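Local structure of 6-phosphogluconate dehydratase (Shewanella oneidensis, 2GP4) at residues Gly258-Pro262 / Asn391-Gly395. The protein probably catalyses the dehydration of 6-phosphogluconate to 2-keto-3-deoxy-6-phosphogluconate, a step of the Entner-Doudoroff pathway, when its iron-sulfur cluster is present. Numbering follows the deposited sequence.
Sequences GLQLP and NTVAG
A beta hairpin turn docks here against the loop leaving helix 252-256, a buried meeting within the N-terminal, largely helical part of the dehydratase. The type I turn from Thr-392 to Gly-395 joins strands 391-392 and 395-396, and its Val-393 and Ala-394 face residues 258-262. One hydrogen bond ties the two together: Val-393 N gives its hydrogen to Gly-258 O over 3.0 Å, nearly straight at 173°. Gly-258 ends its helix in a Schellman motif with positive phi, and a side chain there would run into Thr-392 CB; glycine meets both demands. Val-393 is the wedge. With CG1 anti to the carbonyl carbon (chi1 -63°), CG2 falls between the backbone N and the carbonyl carbon and lies 3.6 Å from Gln-260 N. Both methyls rest against Gly-258 O, CG2 at 3.2 Å and CG1 at 3.4 Å. Such a compact branched chain suits a site lined by backbone, with Leu-194 and Tyr-401 touching it from elsewhere in the chain. Beyond the turn, Val-393 O accepts from Gln-284 of helix 272-287. Thr-392 braces the turn from within: OG1 accepts from Ala-394 N in an ST turn. Gly-395 O is gripped twice, by Thr-392 N and by the threonine hydroxyl, whose OG1 donates from 2.7 Å, lying in the plane of that carbonyl and using one of its lone pairs. A valine in place of Thr-392 would probably leave Ala-394 N without its acceptor and Gly-395 O with the backbone donor Thr-392 N but not the hydroxyl, loosening the turn that presents Val-393. Ala-394 sets its methyl against the proline ring, CB 3.7 Å from Pro-262 CD.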
ATOM      1  N   GLY A 258      -6.744 -11.670   5.376  1.00 33.78           N
ATOM      2  CA  GLY A 258      -7.621 -12.823   5.206  1.00 32.86           C
ATOM      3  C   GLY A 258      -8.730 -12.606   4.197  1.00 32.24           C
ATOM      4  O   GLY A 258      -9.856 -13.055   4.399  1.00 31.81           O
ATOM      5  N   LEU A 259      -8.402 -11.911   3.110  1.00 31.72           N
ATOM      6  CA  LEU A 259      -9.385 -11.545   2.096  1.00 31.43           C
ATOM      7  C   LEU A 259      -9.342 -12.449   0.863  1.00 31.09           C
ATOM      8  O   LEU A 259     -10.152 -12.308  -0.048  1.00 31.08           O
ATOM      9  CB  LEU A 259      -9.221 -10.066   1.713  1.00 31.33           C
ATOM     10  CG  LEU A 259     -10.264  -9.021   2.149  1.00 31.19           C
ATOM     11  CD1 LEU A 259     -11.248  -9.504   3.207  1.00 29.97           C
ATOM     12  CD2 LEU A 259      -9.568  -7.741   2.598  1.00 30.78           C
ATOM     13  N   GLN A 260      -8.387 -13.373   0.851  1.00 30.82           N
ATOM     14  CA  GLN A 260      -8.297 -14.405  -0.179  1.00 30.83           C
ATOM     15  C   GLN A 260      -7.820 -15.706   0.457  1.00 30.70           C
ATOM     16  O   GLN A 260      -7.295 -15.691   1.565  1.00 30.59           O
ATOM     17  CB  GLN A 260      -7.353 -13.975  -1.305  1.00 30.72           C
ATOM     18  CG  GLN A 260      -5.980 -13.496  -0.838  1.00 30.86           C
ATOM     19  CD  GLN A 260      -5.090 -13.022  -1.975  1.00 30.86           C
ATOM     20  OE1 GLN A 260      -5.535 -12.332  -2.894  1.00 29.51           O
ATOM     21  NE2 GLN A 260      -3.817 -13.385  -1.907  1.00 31.57           N
ATOM     22  N   LEU A 261      -8.010 -16.823  -0.241  1.00 30.71           N
ATOM     23  CA  LEU A 261      -7.546 -18.129   0.237  1.00 30.72           C
ATOM     24  C   LEU A 261      -6.047 -18.140   0.555  1.00 30.82           C
ATOM     25  O   LEU A 261      -5.255 -17.574  -0.193  1.00 30.57           O
ATOM     26  CB  LEU A 261      -7.887 -19.227  -0.775  1.00 30.54           C
ATOM     27  CG  LEU A 261      -9.152 -20.083  -0.607  1.00 30.15           C
ATOM     28  CD1 LEU A 261     -10.271 -19.398   0.168  1.00 29.46           C
ATOM     29  CD2 LEU A 261      -9.647 -20.555  -1.967  1.00 29.05           C
ATOM     30  N   PRO A 262      -5.664 -18.765   1.685  1.00 31.20           N
ATOM     31  CA  PRO A 262      -4.258 -18.885   2.086  1.00 31.53           C
ATOM     32  C   PRO A 262      -3.362 -19.429   0.970  1.00 31.98           C
ATOM     33  O   PRO A 262      -3.666 -20.468   0.374  1.00 31.67           O
ATOM     34  CB  PRO A 262      -4.311 -19.871   3.252  1.00 31.35           C
ATOM     35  CG  PRO A 262      -5.663 -19.712   3.815  1.00 31.06           C
ATOM     36  CD  PRO A 262      -6.566 -19.392   2.671  1.00 31.11           C
ATOM     37  N   ASN A 391     -11.629 -13.047  12.006  1.00 23.36           N
ATOM     38  CA  ASN A 391     -12.354 -13.860  11.040  1.00 23.67           C
ATOM     39  C   ASN A 391     -11.776 -13.621   9.649  1.00 23.74           C
ATOM     40  O   ASN A 391     -11.475 -12.482   9.277  1.00 24.04           O
ATOM     41  CB  ASN A 391     -13.864 -13.568  11.073  1.00 23.82           C
ATOM     42  CG  ASN A 391     -14.686 -14.600  10.291  1.00 24.34           C
ATOM     43  OD1 ASN A 391     -14.334 -15.780  10.222  1.00 25.53           O
ATOM     44  ND2 ASN A 391     -15.787 -14.155   9.706  1.00 24.57           N
ATOM     45  N   THR A 392     -11.591 -14.697   8.895  1.00 23.57           N
ATOM     46  CA  THR A 392     -11.078 -14.591   7.537  1.00 23.60           C
ATOM     47  C   THR A 392     -11.999 -15.345   6.585  1.00 23.92           C
ATOM     48  O   THR A 392     -12.882 -16.095   7.023  1.00 24.31           O
ATOM     49  CB  THR A 392      -9.622 -15.127   7.398  1.00 23.47           C
ATOM     50  OG1 THR A 392      -9.626 -16.555   7.344  1.00 23.14           O
ATOM     51  CG2 THR A 392      -8.734 -14.671   8.547  1.00 23.68           C
ATOM     52  N   VAL A 393     -11.786 -15.153   5.286  1.00 23.87           N
ATOM     53  CA  VAL A 393     -12.556 -15.856   4.265  1.00 24.02           C
ATOM     54  C   VAL A 393     -12.365 -17.376   4.302  1.00 24.22           C
ATOM     55  O   VAL A 393     -13.170 -18.109   3.733  1.00 24.61           O
ATOM     56  CB  VAL A 393     -12.264 -15.314   2.849  1.00 24.02           C
ATOM     57  CG1 VAL A 393     -12.691 -13.849   2.742  1.00 24.11           C
ATOM     58  CG2 VAL A 393     -10.789 -15.481   2.484  1.00 23.74           C
ATOM     59  N   ALA A 394     -11.314 -17.839   4.980  1.00 24.18           N
ATOM     60  CA  ALA A 394     -11.031 -19.268   5.122  1.00 24.33           C
ATOM     61  C   ALA A 394     -11.495 -19.822   6.463  1.00 24.48           C
ATOM     62  O   ALA A 394     -11.323 -21.010   6.739  1.00 24.60           O
ATOM     63  CB  ALA A 394      -9.539 -19.537   4.938  1.00 24.40           C
ATOM     64  N   GLY A 395     -12.077 -18.962   7.293  1.00 24.62           N
ATOM     65  CA  GLY A 395     -12.492 -19.352   8.634  1.00 24.81           C
ATOM     66  C   GLY A 395     -11.842 -18.492   9.699  1.00 25.25           C
ATOM     67  O   GLY A 395     -11.038 -17.607   9.393  1.00 25.09           O
TER